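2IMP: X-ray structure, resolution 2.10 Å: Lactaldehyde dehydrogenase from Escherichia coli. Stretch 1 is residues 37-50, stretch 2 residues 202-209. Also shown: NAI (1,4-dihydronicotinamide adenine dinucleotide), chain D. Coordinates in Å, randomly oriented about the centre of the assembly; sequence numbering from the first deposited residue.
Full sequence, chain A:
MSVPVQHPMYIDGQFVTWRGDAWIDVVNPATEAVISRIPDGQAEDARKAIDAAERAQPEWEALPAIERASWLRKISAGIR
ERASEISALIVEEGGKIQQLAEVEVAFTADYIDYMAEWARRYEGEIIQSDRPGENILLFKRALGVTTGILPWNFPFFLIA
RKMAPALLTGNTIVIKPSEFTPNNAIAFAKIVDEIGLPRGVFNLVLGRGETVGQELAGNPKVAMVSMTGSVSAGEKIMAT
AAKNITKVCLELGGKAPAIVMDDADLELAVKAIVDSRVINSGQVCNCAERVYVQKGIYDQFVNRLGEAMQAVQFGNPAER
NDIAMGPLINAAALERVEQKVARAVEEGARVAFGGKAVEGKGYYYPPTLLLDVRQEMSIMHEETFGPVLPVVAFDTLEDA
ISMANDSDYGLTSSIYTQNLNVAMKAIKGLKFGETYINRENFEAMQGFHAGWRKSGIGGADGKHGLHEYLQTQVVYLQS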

# COMPACT_ATOMS: atom_id res chain seq x y z
N ARG A 37 28.42 13.69 36.01
CA ARG A 37 27.48 13.17 36.97
C ARG A 37 26.02 13.51 36.63
O ARG A 37 25.71 14.62 36.19
CB ARG A 37 27.81 13.68 38.38
CG ARG A 37 29.02 13.00 39.03
CD ARG A 37 29.12 13.35 40.51
NE ARG A 37 29.71 14.66 40.72
CZ ARG A 37 31.02 14.89 40.78
NH1 ARG A 37 31.87 13.88 40.65
NH2 ARG A 37 31.48 16.12 40.97
N ILE A 38 25.13 12.54 36.80
CA ILE A 38 23.72 12.77 36.53
C ILE A 38 22.85 12.49 37.74
O ILE A 38 23.20 11.69 38.61
CB ILE A 38 23.21 11.90 35.36
CG1 ILE A 38 23.44 10.42 35.67
CG2 ILE A 38 23.89 12.31 34.07
CD1 ILE A 38 22.74 9.48 34.71
N PRO A 39 21.70 13.16 37.82
CA PRO A 39 20.83 12.93 38.97
C PRO A 39 20.33 11.49 39.08
O PRO A 39 20.06 10.82 38.07
CB PRO A 39 19.69 13.93 38.76
CG PRO A 39 19.73 14.23 37.30
CD PRO A 39 21.19 14.27 37.00
N ASP A 40 20.24 11.00 40.31
CA ASP A 40 19.71 9.68 40.55
C ASP A 40 18.17 9.80 40.54
O ASP A 40 17.49 9.59 41.55
CB ASP A 40 20.21 9.13 41.90
CG ASP A 40 19.80 7.69 42.14
OD1 ASP A 40 19.64 6.93 41.15
OD2 ASP A 40 19.64 7.29 43.31
N GLY A 41 17.67 10.22 39.38
CA GLY A 41 16.26 10.44 39.16
C GLY A 41 15.31 9.44 39.77
O GLY A 41 15.66 8.28 40.01
N GLN A 42 14.10 9.90 40.03
CA GLN A 42 13.07 9.07 40.62
C GLN A 42 11.75 9.17 39.83
O GLN A 42 11.61 10.04 38.97
CB GLN A 42 12.83 9.49 42.08
CG GLN A 42 14.08 9.39 42.97
CD GLN A 42 14.53 7.96 43.20
OE1 GLN A 42 13.74 7.12 43.62
NE2 GLN A 42 15.80 7.68 42.93
N ALA A 43 10.81 8.29 40.14
CA ALA A 43 9.52 8.30 39.45
C ALA A 43 8.89 9.70 39.31
O ALA A 43 8.45 10.08 38.22
CB ALA A 43 8.55 7.36 40.17
N GLU A 44 8.86 10.47 40.40
CA GLU A 44 8.29 11.81 40.35
C GLU A 44 8.88 12.69 39.22
O GLU A 44 8.15 13.45 38.59
CB GLU A 44 8.47 12.50 41.70
CG GLU A 44 9.90 12.51 42.22
CD GLU A 44 9.97 12.69 43.72
OE1 GLU A 44 9.42 13.69 44.24
OE2 GLU A 44 10.59 11.83 44.40
N ASP A 45 10.18 12.57 38.97
CA ASP A 45 10.80 13.33 37.89
C ASP A 45 10.25 12.89 36.52
O ASP A 45 9.99 13.71 35.64
CB ASP A 45 12.32 13.14 37.92
CG ASP A 45 12.92 13.56 39.24
OD1 ASP A 45 12.78 14.74 39.60
OD2 ASP A 45 13.54 12.71 39.91
N ALA A 46 10.07 11.58 36.37
CA ALA A 46 9.50 11.04 35.15
C ALA A 46 8.05 11.54 34.97
O ALA A 46 7.65 11.92 33.87
CB ALA A 46 9.52 9.50 35.19
N ARG A 47 7.30 11.55 36.08
CA ARG A 47 5.92 12.02 36.05
C ARG A 47 5.81 13.48 35.60
O ARG A 47 4.91 13.83 34.83
CB ARG A 47 5.26 11.85 37.41
CG ARG A 47 5.19 10.43 37.90
CD ARG A 47 4.13 10.26 38.99
NE ARG A 47 4.09 8.87 39.45
CZ ARG A 47 4.79 8.41 40.49
NH1 ARG A 47 5.57 9.22 41.18
NH2 ARG A 47 4.71 7.13 40.82
N LYS A 48 6.71 14.32 36.09
CA LYS A 48 6.71 15.72 35.68
C LYS A 48 6.92 15.85 34.16
O LYS A 48 6.25 16.65 33.49
CB LYS A 48 7.81 16.50 36.41
CG LYS A 48 7.59 16.65 37.90
CD LYS A 48 8.78 17.32 38.58
CE LYS A 48 8.62 17.31 40.10
NZ LYS A 48 9.84 17.79 40.81
N ALA A 49 7.84 15.06 33.64
CA ALA A 49 8.12 15.05 32.21
C ALA A 49 6.92 14.52 31.41
O ALA A 49 6.52 15.09 30.40
CB ALA A 49 9.36 14.20 31.91
N ILE A 50 6.35 13.42 31.90
CA ILE A 50 5.18 12.83 31.26
C ILE A 50 3.98 13.79 31.28
O ILE A 50 3.28 13.94 30.27
CB ILE A 50 4.80 11.49 31.93
CG1 ILE A 50 5.88 10.45 31.62
CG2 ILE A 50 3.44 11.02 31.44
CD1 ILE A 50 5.68 9.12 32.30
N PHE A 202 9.60 17.26 23.53
CA PHE A 202 10.77 16.43 23.80
C PHE A 202 11.28 16.65 25.23
O PHE A 202 11.64 17.77 25.60
CB PHE A 202 11.92 16.72 22.83
CG PHE A 202 13.15 15.87 23.08
CD1 PHE A 202 13.29 14.62 22.48
CD2 PHE A 202 14.17 16.31 23.93
CE1 PHE A 202 14.42 13.81 22.72
CE2 PHE A 202 15.30 15.52 24.19
CZ PHE A 202 15.43 14.27 23.58
N ASN A 203 11.28 15.59 26.02
CA ASN A 203 11.73 15.65 27.40
C ASN A 203 12.85 14.63 27.70
O ASN A 203 12.82 13.51 27.20
CB ASN A 203 10.55 15.40 28.34
CG ASN A 203 9.36 16.29 28.05
OD1 ASN A 203 9.24 17.39 28.60
ND2 ASN A 203 8.47 15.83 27.17
N LEU A 204 13.82 15.04 28.50
CA LEU A 204 14.89 14.13 28.86
C LEU A 204 15.00 13.92 30.37
O LEU A 204 15.26 14.86 31.12
CB LEU A 204 16.24 14.65 28.34
CG LEU A 204 17.44 13.71 28.55
CD1 LEU A 204 17.44 12.64 27.47
CD2 LEU A 204 18.75 14.48 28.48
N VAL A 205 14.77 12.69 30.83
CA VAL A 205 14.91 12.40 32.25
C VAL A 205 16.12 11.50 32.51
O VAL A 205 16.47 10.67 31.68
CB VAL A 205 13.62 11.78 32.83
CG1 VAL A 205 12.49 12.81 32.80
CG2 VAL A 205 13.22 10.53 32.06
N LEU A 206 16.78 11.70 33.66
CA LEU A 206 17.98 10.94 33.96
C LEU A 206 17.92 10.06 35.22
O LEU A 206 17.40 10.47 36.25
CB LEU A 206 19.15 11.92 34.09
CG LEU A 206 19.34 12.84 32.88
CD1 LEU A 206 20.26 14.00 33.25
CD2 LEU A 206 19.90 12.04 31.71
N GLY A 207 18.45 8.84 35.11
CA GLY A 207 18.45 7.93 36.24
C GLY A 207 18.61 6.47 35.88
O GLY A 207 18.97 6.11 34.75
N ARG A 208 18.35 5.61 36.86
CA ARG A 208 18.46 4.18 36.68
C ARG A 208 17.22 3.53 36.06
O ARG A 208 16.15 4.15 35.99
CB ARG A 208 18.75 3.49 38.02
CG ARG A 208 20.10 3.86 38.64
CD ARG A 208 20.19 3.31 40.06
NE ARG A 208 19.11 3.84 40.88
CZ ARG A 208 18.73 3.32 42.05
NH1 ARG A 208 19.34 2.25 42.54
NH2 ARG A 208 17.74 3.88 42.73
N GLY A 209 17.37 2.28 35.63
CA GLY A 209 16.26 1.58 35.04
C GLY A 209 15.16 1.24 36.03
O GLY A 209 13.99 1.51 35.79
PA NAI D . 19.96 -2.73 29.67
O1A NAI D . 18.64 -3.35 29.50
O2A NAI D . 20.68 -3.20 30.94
O5B NAI D . 19.79 -1.14 29.69
C5B NAI D . 19.15 -0.40 28.65
C4B NAI D . 18.18 0.64 29.22
O4B NAI D . 17.12 0.03 29.95
C3B NAI D . 18.82 1.65 30.19
O3B NAI D . 18.34 2.96 29.91
C2B NAI D . 18.41 1.11 31.55
O2B NAI D . 18.44 2.03 32.60
C1B NAI D . 17.04 0.56 31.27
N9A NAI D . 16.61 -0.50 32.24
C8A NAI D . 17.32 -1.53 32.84
N7A NAI D . 16.48 -2.23 33.66
C5A NAI D . 15.26 -1.67 33.60
C6A NAI D . 14.03 -1.97 34.22
N6A NAI D . 13.93 -2.99 35.07
N1A NAI D . 12.90 -1.18 33.94
C2A NAI D . 12.99 -0.10 33.05
N3A NAI D . 14.22 0.19 32.43
C4A NAI D . 15.32 -0.58 32.70
O3 NAI D . 20.78 -3.11 28.34
PN NAI D . 22.20 -2.52 27.87
O1N NAI D . 22.20 -1.04 27.88
O2N NAI D . 22.53 -3.19 26.56
O5D NAI D . 23.17 -3.13 29.01
C5D NAI D . 23.73 -2.42 30.08
C4D NAI D . 24.52 -3.41 30.91
O4D NAI D . 24.88 -2.80 32.15
C3D NAI D . 24.01 -4.81 31.33
O3D NAI D . 24.66 -5.81 30.57
C2D NAI D . 24.28 -4.93 32.80
O2D NAI D . 24.76 -6.20 33.17
C1D NAI D . 25.27 -3.81 33.04
N1N NAI D . 25.25 -3.38 34.48
C2N NAI D . 24.30 -2.42 34.85
C3N NAI D . 24.24 -1.98 36.20
C7N NAI D . 23.23 -0.94 36.62
O7N NAI D . 23.21 -0.53 37.95
N7N NAI D . 22.35 -0.39 35.79
C4N NAI D . 25.17 -2.53 37.15
C5N NAI D . 26.13 -3.50 36.75
C6N NAI D . 26.16 -3.92 35.40
O HOH W 1 17.68 6.58 39.38

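The backbone register fixes the overall arrangement. Gly 41 and Gly 207 approach most closely, with their CA atoms 4.4 Å apart, while Ala 46 lies opposite Val 205 and Ala 49 opposite Asn 203, at CA-to-CA distances of 6.3 and 6.0 Å. Stretch 1 thus advances from strand through turn into helix as stretch 2 is read backwards toward its strand. Together they bury 500 Å².

At the glycine crossing the main chains nearly touch. The CA of Gly 41 lies 3.1 Å from the O of Leu 206, with an angle of 134° at the hydrogen, a CA-H...O contact. An ideal CB on Gly 41 would fall 2.0 Å from that same Leu 206 O, so this approach has no room for a side chain. Gly 207 is constrained differently: at phi/psi of 159/-167 a CB would be jammed against the carbonyl O of the residue before it, and it would also sit tightly, 3.2 Å from Gly 41 N. The O atoms of Pro 39 and Leu 206 stand 3.2 Å apart; both are acceptors, so their proximity is packing rather than bonding.

Apolar contact forms two patches. In the first, Leu 206, the residue most covered by the opposing stretch, places CD1 4.1 Å from CG2 of Ile 38 and 3.9 Å from CD of Pro 39. In the second, the helix meets Val 205, whose CG1 lies 3.5 Å from CB of Ala 49 and 4.2 Å from CA of Ala 46. Here Val 205 CG1 packs against the Ala 49 methyl and the CA of Ala 46, whose own CB points sideways. Farther along, the CB atoms of Ala 49 and Asn 203 are 3.9 Å apart.

Charge pairing occurs at the more exposed end, where OD1 of Asp 40 and NE of Arg 208 form a salt bridge at 3.1 Å. Both CA-to-CB bonds point sideways, but the ends of the side chains come nearer. Water 1 reinforces the link: its O donates to OD1 of Asp 40 and O of Gly 41, both at 2.7 Å, and accepts from N of Arg 208 at 2.8 Å. The water thereby links the backbone O of Gly 41 to the backbone N of Arg 208.

Hydrogen bonds within stretch 1 brace its turn. Gln 42 NE2 donates to Asp 40 O at 2.9 Å (167°). At the helix N-cap, Gln 42 N donates to Asp 45 OD2, also at 2.9 Å (165°), tying the turn to the helix that carries Ala 46 and Ala 49.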